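Local coordinates for protein putative branched-chain amino acid aminotransferase IlvE (Streptococcus mutans, PDB 4DQN) that probably transfers the amino group between branched-chain amino acids and 2-oxoglutarate, as a pyridoxal-phosphate-dependent aminotransferase of class IV, at residues P79-E84 and P249-Y254; L171-Y176 and H204-S209. One frame throughout, in Å; residues are numbered along the deposited sequence.

Contact 1: residues P79-E84 and P249-Y254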
ATOM      1  N   PRO A  79      -0.479  12.653  22.384  1.00 27.99           N
ATOM      2  CA  PRO A  79       0.366  12.383  21.218  1.00 27.86           C
ATOM      3  C   PRO A  79       1.318  11.218  21.468  1.00 30.88           C
ATOM      4  O   PRO A  79       1.827  10.662  20.498  1.00 29.69           O
ATOM      5  CB  PRO A  79       1.156  13.677  21.057  1.00 26.42           C
ATOM      6  CG  PRO A  79       1.233  14.248  22.468  1.00 27.37           C
ATOM      7  CD  PRO A  79      -0.107  13.918  23.053  1.00 28.40           C
ATOM      8  N   ASN A  80       1.562  10.864  22.733  1.00 25.96           N
ATOM      9  CA  ASN A  80       2.319   9.651  23.052  1.00 27.73           C
ATOM     10  C   ASN A  80       1.688   8.408  22.432  1.00 29.58           C
ATOM     11  O   ASN A  80       2.396   7.477  22.014  1.00 28.01           O
ATOM     12  CB  ASN A  80       2.433   9.456  24.570  1.00 29.06           C
ATOM     13  CG  ASN A  80       1.081   9.257  25.232  1.00 31.41           C
ATOM     14  OD1 ASN A  80       0.165  10.064  25.051  1.00 30.38           O
ATOM     15  ND2 ASN A  80       0.941   8.171  25.984  1.00 31.58           N
ATOM     16  N   MET A  81       0.356   8.390  22.365  1.00 27.83           N
ATOM     17  CA  MET A  81      -0.356   7.257  21.767  1.00 29.05           C
ATOM     18  C   MET A  81      -0.133   7.178  20.262  1.00 29.68           C
ATOM     19  O   MET A  81       0.078   6.092  19.717  1.00 28.39           O
ATOM     20  CB  MET A  81      -1.858   7.338  22.069  1.00 29.52           C
ATOM     21  CG  MET A  81      -2.206   7.183  23.543  1.00 34.13           C
ATOM     22  SD  MET A  81      -1.830   5.562  24.249  1.00 41.12           S
ATOM     23  CE  MET A  81      -3.206   4.634  23.564  1.00 37.30           C
ATOM     24  N   ASN A  82      -0.178   8.321  19.581  1.00 27.31           N
ATOM     25  CA  ASN A  82       0.171   8.349  18.156  1.00 28.42           C
ATOM     26  C   ASN A  82       1.607   7.891  17.884  1.00 29.66           C
ATOM     27  O   ASN A  82       1.877   7.210  16.887  1.00 25.76           O
ATOM     28  CB  ASN A  82      -0.036   9.754  17.592  1.00 25.11           C
ATOM     29  CG  ASN A  82      -1.459  10.226  17.747  1.00 29.61           C
ATOM     30  OD1 ASN A  82      -1.813  10.847  18.755  1.00 30.07           O
ATOM     31  ND2 ASN A  82      -2.295   9.921  16.755  1.00 27.57           N
ATOM     32  N   ALA A  83       2.532   8.288  18.754  1.00 26.93           N
ATOM     33  CA  ALA A  83       3.930   7.920  18.573  1.00 26.98           C
ATOM     34  C   ALA A  83       4.111   6.413  18.696  1.00 27.76           C
ATOM     35  O   ALA A  83       4.884   5.809  17.948  1.00 27.52           O
ATOM     36  CB  ALA A  83       4.811   8.650  19.607  1.00 27.03           C
ATOM     37  N   GLU A  84       3.417   5.807  19.656  1.00 26.46           N
ATOM     38  CA  GLU A  84       3.552   4.377  19.905  1.00 26.57           C
ATOM     39  C   GLU A  84       2.903   3.589  18.781  1.00 29.06           C
ATOM     40  O   GLU A  84       3.417   2.547  18.366  1.00 28.64           O
ATOM     41  CB  GLU A  84       2.972   4.012  21.283  1.00 27.32           C
ATOM     42  CG  GLU A  84       3.779   4.646  22.426  1.00 27.58           C
ATOM     43  CD  GLU A  84       3.233   4.359  23.826  1.00 33.67           C
ATOM     44  OE1 GLU A  84       2.149   3.733  23.946  1.00 36.27           O
ATOM     45  OE2 GLU A  84       3.899   4.771  24.806  1.00 35.33           O
ATOM     46  N   PRO A 249      -6.137   0.293  15.543  1.00 45.75           N
ATOM     47  CA  PRO A 249      -6.621   0.759  16.848  1.00 43.89           C
ATOM     48  C   PRO A 249      -6.521   2.285  16.983  1.00 45.30           C
ATOM     49  O   PRO A 249      -5.410   2.814  17.102  1.00 46.26           O
ATOM     50  CB  PRO A 249      -5.672   0.068  17.837  1.00 49.25           C
ATOM     51  CG  PRO A 249      -4.419  -0.273  17.037  1.00 47.53           C
ATOM     52  CD  PRO A 249      -4.704  -0.046  15.567  1.00 45.82           C
ATOM     53  N   SER A 250      -7.657   2.985  16.961  1.00 41.27           N
ATOM     54  CA  SER A 250      -7.627   4.451  17.024  1.00 39.90           C
ATOM     55  C   SER A 250      -7.423   4.972  18.450  1.00 39.14           C
ATOM     56  O   SER A 250      -7.848   4.343  19.430  1.00 37.84           O
ATOM     57  CB  SER A 250      -8.866   5.078  16.360  1.00 39.06           C
ATOM     58  OG  SER A 250      -9.958   5.210  17.251  1.00 38.61           O
ATOM     59  N   VAL A 251      -6.734   6.102  18.566  1.00 34.89           N
ATOM     60  CA  VAL A 251      -6.532   6.747  19.867  1.00 32.20           C
ATOM     61  C   VAL A 251      -7.893   7.165  20.427  1.00 32.18           C
ATOM     62  O   VAL A 251      -8.151   7.091  21.633  1.00 32.65           O
ATOM     63  CB  VAL A 251      -5.604   7.965  19.725  1.00 31.18           C
ATOM     64  CG1 VAL A 251      -5.296   8.573  21.085  1.00 32.52           C
ATOM     65  CG2 VAL A 251      -4.307   7.559  19.043  1.00 31.00           C
ATOM     66  N   THR A 252      -8.776   7.580  19.530  1.00 30.07           N
ATOM     67  CA  THR A 252     -10.120   7.996  19.918  1.00 32.87           C
ATOM     68  C   THR A 252     -10.894   6.840  20.559  1.00 35.90           C
ATOM     69  O   THR A 252     -11.555   7.024  21.584  1.00 29.59           O
ATOM     70  CB  THR A 252     -10.879   8.569  18.707  1.00 30.22           C
ATOM     71  OG1 THR A 252     -10.046   9.541  18.061  1.00 27.52           O
ATOM     72  CG2 THR A 252     -12.167   9.259  19.147  1.00 32.08           C
ATOM     73  N   LYS A 253     -10.783   5.644  19.982  1.00 33.74           N
ATOM     74  CA  LYS A 253     -11.446   4.464  20.547  1.00 29.28           C
ATOM     75  C   LYS A 253     -10.974   4.129  21.955  1.00 30.38           C
ATOM     76  O   LYS A 253     -11.790   3.861  22.842  1.00 33.07           O
ATOM     77  CB  LYS A 253     -11.255   3.237  19.648  1.00 33.97           C
ATOM     78  CG  LYS A 253     -11.520   1.941  20.406  1.00 38.05           C
ATOM     79  CD  LYS A 253     -11.285   0.697  19.574  1.00 45.45           C
ATOM     80  CE  LYS A 253      -9.823   0.300  19.521  1.00 43.48           C
ATOM     81  NZ  LYS A 253      -9.676  -0.923  18.666  1.00 48.35           N
ATOM     82  N   TYR A 254      -9.661   4.140  22.172  1.00 30.96           N
ATOM     83  CA  TYR A 254      -9.141   3.840  23.499  1.00 32.09           C
ATOM     84  C   TYR A 254      -9.585   4.895  24.494  1.00 32.75           C
ATOM     85  O   TYR A 254      -9.943   4.574  25.631  1.00 33.55           O
ATOM     86  CB  TYR A 254      -7.614   3.720  23.473  1.00 37.27           C
ATOM     87  CG  TYR A 254      -7.162   2.435  22.828  1.00 40.55           C
ATOM     88  CD1 TYR A 254      -7.842   1.249  23.077  1.00 43.26           C
ATOM     89  CD2 TYR A 254      -6.089   2.411  21.947  1.00 44.53           C
ATOM     90  CE1 TYR A 254      -7.458   0.068  22.491  1.00 50.76           C
ATOM     91  CE2 TYR A 254      -5.692   1.225  21.347  1.00 50.02           C
ATOM     92  CZ  TYR A 254      -6.387   0.058  21.625  1.00 50.94           C
ATOM     93  OH  TYR A 254      -6.016  -1.133  21.041  1.00 57.98           O
TER
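The first turns of two helices, 79-92 and 251-262, meet here through M81 and N82 on one side and V251 and Y254 on the other. The backbones come closest at M81 and V251, whose CA atoms are 6.5 Å apart. V251 fills the middle of the contact with both methyls. Its CG1 lies 3.8 Å from M81 CB. With chi1 at -175°, CG1 faces M81 while CG2 is left beside the backbone N of V251, on the side of N82. CG2 also touches M81 CB and meets the amide of N82, with N82 ND2 at 3.9 Å. The N82 and V251 side chains cross at about a right angle. The M81 chain is bent at chi2 and chi3, and its end reaches the Y254 ring: M81 CE is 4.0 Å from Y254 CD2. The contact is made by carbon atoms of M81, V251 and Y254, with the N82 amide alongside; no hydrogen bond crosses between the segments.

In the class IV aminotransferase fold, the contact joins a helix beside the seven-stranded antiparallel sheet, 79-92, to one that packs on strand 281-288 of the mixed sheet, 251-262. The side chain of N82 lies about 7 Å from that of K188, the predicted attachment point of pyridoxal phosphate, which is not attached here. N82 ND2 donates to E62 OE1 on strand 59-68, which ties its polar end to the antiparallel sheet. S250 is the N-cap of helix 251-262. Its OG accepts from K253 N at 2.9 Å, with an N-H...O angle of 155°.

Contact 2: residues L171-Y176 and H204-S209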
ATOM      1  N   LEU A 171     -22.540   1.961   4.393  1.00 29.82           N
ATOM      2  CA  LEU A 171     -22.836   0.775   3.581  1.00 34.31           C
ATOM      3  C   LEU A 171     -21.887  -0.387   3.900  1.00 34.41           C
ATOM      4  O   LEU A 171     -20.666  -0.224   3.876  1.00 32.25           O
ATOM      5  CB  LEU A 171     -22.723   1.126   2.087  1.00 34.77           C
ATOM      6  CG  LEU A 171     -22.737  -0.041   1.088  1.00 32.71           C
ATOM      7  CD1 LEU A 171     -24.122  -0.675   1.050  1.00 34.18           C
ATOM      8  CD2 LEU A 171     -22.304   0.401  -0.312  1.00 35.77           C
ATOM      9  N   ILE A 172     -22.437  -1.559   4.207  1.00 34.27           N
ATOM     10  CA  ILE A 172     -21.610  -2.773   4.251  1.00 32.98           C
ATOM     11  C   ILE A 172     -21.577  -3.416   2.865  1.00 35.70           C
ATOM     12  O   ILE A 172     -22.618  -3.836   2.359  1.00 34.47           O
ATOM     13  CB  ILE A 172     -22.148  -3.783   5.269  1.00 35.18           C
ATOM     14  CG1 ILE A 172     -22.140  -3.163   6.669  1.00 33.22           C
ATOM     15  CG2 ILE A 172     -21.307  -5.053   5.242  1.00 36.66           C
ATOM     16  CD1 ILE A 172     -22.777  -4.033   7.741  1.00 36.17           C
ATOM     17  N   GLN A 173     -20.397  -3.480   2.245  1.00 34.85           N
ATOM     18  CA  GLN A 173     -20.278  -3.988   0.875  1.00 38.54           C
ATOM     19  C   GLN A 173     -19.244  -5.105   0.850  1.00 39.97           C
ATOM     20  O   GLN A 173     -18.041  -4.846   0.797  1.00 37.26           O
ATOM     21  CB  GLN A 173     -19.901  -2.853  -0.103  1.00 35.40           C
ATOM     22  CG  GLN A 173     -19.894  -3.244  -1.595  1.00 38.82           C
ATOM     23  CD  GLN A 173     -21.284  -3.536  -2.151  1.00 41.25           C
ATOM     24  OE1 GLN A 173     -22.282  -2.996  -1.671  1.00 43.10           O
ATOM     25  NE2 GLN A 173     -21.354  -4.398  -3.166  1.00 38.65           N
ATOM     26  N   ASP A 174     -19.725  -6.349   0.869  1.00 40.68           N
ATOM     27  CA  ASP A 174     -18.888  -7.514   1.181  1.00 39.49           C
ATOM     28  C   ASP A 174     -17.846  -7.935   0.137  1.00 39.19           C
ATOM     29  O   ASP A 174     -16.991  -8.772   0.434  1.00 40.30           O
ATOM     30  CB  ASP A 174     -19.769  -8.713   1.556  1.00 37.30           C
ATOM     31  CG  ASP A 174     -20.396  -8.557   2.917  1.00 39.06           C
ATOM     32  OD1 ASP A 174     -19.632  -8.586   3.902  1.00 40.28           O
ATOM     33  OD2 ASP A 174     -21.636  -8.400   3.011  1.00 36.06           O
ATOM     34  N   ASP A 175     -17.902  -7.368  -1.067  1.00 36.79           N
ATOM     35  CA  ASP A 175     -16.907  -7.711  -2.092  1.00 38.65           C
ATOM     36  C   ASP A 175     -15.665  -6.789  -2.128  1.00 39.77           C
ATOM     37  O   ASP A 175     -14.954  -6.744  -3.135  1.00 37.59           O
ATOM     38  CB  ASP A 175     -17.551  -7.821  -3.485  1.00 37.92           C
ATOM     39  CG  ASP A 175     -18.418  -6.623  -3.834  1.00 41.31           C
ATOM     40  OD1 ASP A 175     -18.875  -5.920  -2.903  1.00 39.95           O
ATOM     41  OD2 ASP A 175     -18.664  -6.397  -5.041  1.00 43.49           O
ATOM     42  N   TYR A 176     -15.403  -6.064  -1.034  1.00 41.26           N
ATOM     43  CA  TYR A 176     -14.139  -5.312  -0.878  1.00 37.77           C
ATOM     44  C   TYR A 176     -13.547  -5.477   0.524  1.00 40.85           C
ATOM     45  O   TYR A 176     -14.269  -5.455   1.526  1.00 39.04           O
ATOM     46  CB  TYR A 176     -14.314  -3.812  -1.190  1.00 33.75           C
ATOM     47  CG  TYR A 176     -14.848  -3.518  -2.572  1.00 38.20           C
ATOM     48  CD1 TYR A 176     -16.191  -3.240  -2.766  1.00 38.80           C
ATOM     49  CD2 TYR A 176     -14.010  -3.526  -3.685  1.00 39.44           C
ATOM     50  CE1 TYR A 176     -16.692  -2.975  -4.021  1.00 34.61           C
ATOM     51  CE2 TYR A 176     -14.505  -3.256  -4.950  1.00 41.14           C
ATOM     52  CZ  TYR A 176     -15.851  -2.986  -5.108  1.00 41.97           C
ATOM     53  OH  TYR A 176     -16.371  -2.717  -6.356  1.00 45.15           O
ATOM     54  N   HIS A 204     -20.053   6.227  -1.924  1.00 37.19           N
ATOM     55  CA  HIS A 204     -20.408   7.618  -2.211  1.00 37.16           C
ATOM     56  C   HIS A 204     -21.453   7.738  -3.326  1.00 39.86           C
ATOM     57  O   HIS A 204     -22.399   8.522  -3.217  1.00 42.15           O
ATOM     58  CB  HIS A 204     -19.153   8.432  -2.558  1.00 40.89           C
ATOM     59  CG  HIS A 204     -18.111   8.427  -1.479  1.00 44.73           C
ATOM     60  ND1 HIS A 204     -16.795   8.768  -1.711  1.00 44.64           N
ATOM     61  CD2 HIS A 204     -18.192   8.119  -0.160  1.00 45.31           C
ATOM     62  CE1 HIS A 204     -16.110   8.668  -0.583  1.00 46.60           C
ATOM     63  NE2 HIS A 204     -16.933   8.275   0.372  1.00 47.02           N
ATOM     64  N   GLU A 205     -21.289   6.958  -4.392  1.00 39.42           N
ATOM     65  CA  GLU A 205     -22.237   6.996  -5.511  1.00 41.53           C
ATOM     66  C   GLU A 205     -23.627   6.444  -5.178  1.00 41.62           C
ATOM     67  O   GLU A 205     -24.578   6.658  -5.930  1.00 43.16           O
ATOM     68  CB  GLU A 205     -21.645   6.299  -6.736  1.00 41.15           C
ATOM     69  CG  GLU A 205     -20.836   7.257  -7.590  1.00 46.41           C
ATOM     70  CD  GLU A 205     -19.892   6.568  -8.547  1.00 52.02           C
ATOM     71  OE1 GLU A 205     -20.009   5.329  -8.744  1.00 47.60           O
ATOM     72  OE2 GLU A 205     -19.024   7.285  -9.096  1.00 49.18           O
ATOM     73  N   ARG A 206     -23.742   5.730  -4.059  1.00 38.23           N
ATOM     74  CA  ARG A 206     -25.047   5.288  -3.569  1.00 42.89           C
ATOM     75  C   ARG A 206     -25.505   6.185  -2.425  1.00 41.04           C
ATOM     76  O   ARG A 206     -26.447   5.856  -1.697  1.00 41.90           O
ATOM     77  CB  ARG A 206     -24.992   3.836  -3.098  1.00 39.64           C
ATOM     78  CG  ARG A 206     -24.749   2.842  -4.213  1.00 40.00           C
ATOM     79  CD  ARG A 206     -24.905   1.446  -3.671  1.00 39.94           C
ATOM     80  NE  ARG A 206     -24.068   0.485  -4.378  1.00 39.65           N
ATOM     81  CZ  ARG A 206     -24.019  -0.806  -4.070  1.00 42.79           C
ATOM     82  NH1 ARG A 206     -24.772  -1.273  -3.074  1.00 39.07           N
ATOM     83  NH2 ARG A 206     -23.231  -1.628  -4.760  1.00 39.79           N
ATOM     84  N   GLN A 207     -24.811   7.314  -2.283  1.00 39.67           N
ATOM     85  CA  GLN A 207     -25.104   8.327  -1.272  1.00 42.36           C
ATOM     86  C   GLN A 207     -24.888   7.873   0.172  1.00 42.25           C
ATOM     87  O   GLN A 207     -25.566   8.343   1.095  1.00 39.69           O
ATOM     88  CB  GLN A 207     -26.504   8.918  -1.477  1.00 43.26           C
ATOM     89  CG  GLN A 207     -26.683   9.583  -2.837  1.00 48.12           C
ATOM     90  CD  GLN A 207     -28.035  10.256  -2.974  1.00 56.06           C
ATOM     91  OE1 GLN A 207     -28.866  10.197  -2.065  1.00 60.11           O
ATOM     92  NE2 GLN A 207     -28.265  10.901  -4.112  1.00 64.82           N
ATOM     93  N   PHE A 208     -23.926   6.976   0.368  1.00 35.99           N
ATOM     94  CA  PHE A 208     -23.467   6.658   1.713  1.00 35.34           C
ATOM     95  C   PHE A 208     -22.160   7.397   2.002  1.00 37.03           C
ATOM     96  O   PHE A 208     -21.396   7.711   1.082  1.00 37.68           O
ATOM     97  CB  PHE A 208     -23.290   5.143   1.884  1.00 34.98           C
ATOM     98  CG  PHE A 208     -24.577   4.372   1.792  1.00 36.79           C
ATOM     99  CD1 PHE A 208     -25.428   4.288   2.889  1.00 37.37           C
ATOM    100  CD2 PHE A 208     -24.946   3.742   0.609  1.00 37.86           C
ATOM    101  CE1 PHE A 208     -26.617   3.588   2.813  1.00 34.64           C
ATOM    102  CE2 PHE A 208     -26.143   3.032   0.523  1.00 35.98           C
ATOM    103  CZ  PHE A 208     -26.978   2.960   1.624  1.00 37.62           C
ATOM    104  N   SER A 209     -21.910   7.677   3.276  1.00 36.43           N
ATOM    105  CA  SER A 209     -20.696   8.376   3.692  1.00 37.20           C
ATOM    106  C   SER A 209     -19.444   7.562   3.409  1.00 37.20           C
ATOM    107  O   SER A 209     -18.449   8.080   2.903  1.00 37.65           O
ATOM    108  CB  SER A 209     -20.758   8.683   5.187  1.00 34.60           C
ATOM    109  OG  SER A 209     -21.806   9.580   5.466  1.00 43.36           O
TER
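Segment 171-176 starts on strand 168-172 and goes on to a type I turn from Q173 to Y176, while segment 204-209 carries the end of helix 190-205 and the loop after it. The CA atoms of L171 and F208 are the closest pair, 6.2 Å apart. Q207, with positive phi, is the C-prime residue of a Schellman motif that ends the helix. Its N bonds to H204 O at 2.9 Å, and F208 N bonds back to A203 O.

L171 touches both F208 and R206, by different atoms. Its CB sits over one face of the F208 ring in a CH-pi contact, 4.0 Å from the ring centroid and offset toward the rim. Its CD2 lies over one face of the R206 guanidinium, 4.1 Å from R206 NH1.

These pieces belong to a beta-alpha-beta unit of the mixed sheet: strand 168-172, helix 190-205 and strand 211-214, the two strands pairing in parallel. L171 makes backbone hydrogen bonds to D210 and I212.

The R206 chain is extended from CG to NE and reaches Q173, where R206 NH1 is 3.3 Å from Q173 OE1. The amide and guanidinium planes are 78° apart. The other end of the amide is held within the turn: Q173 NE2 donates to D175 OD1 at 2.9 Å, on the syn side. This bond is bent, with an N-H...O angle of 141°, and the donor is 22° out of the carboxylate plane. At the end of the turn, Y176 packs on R92 of the second subunit.

How the contacts relate
Contact 2 is nested along the chain inside the loop closed by contact 1: 79-84 comes first, then 171-176 and 204-209, and 249-254 last. All four segments belong to the class IV aminotransferase part of the chain. The contact centres are 27 Å apart and the nearest atoms about 16 Å, so the contacts do not touch. The mixed sheet is the element they share. Contact 1 links it to the antiparallel sheet through a pair of helices, near the centre of the chain and the predicted cofactor lysine. Contact 2 stays within a beta-alpha-beta unit of the mixed sheet, farther out and away from that lysine.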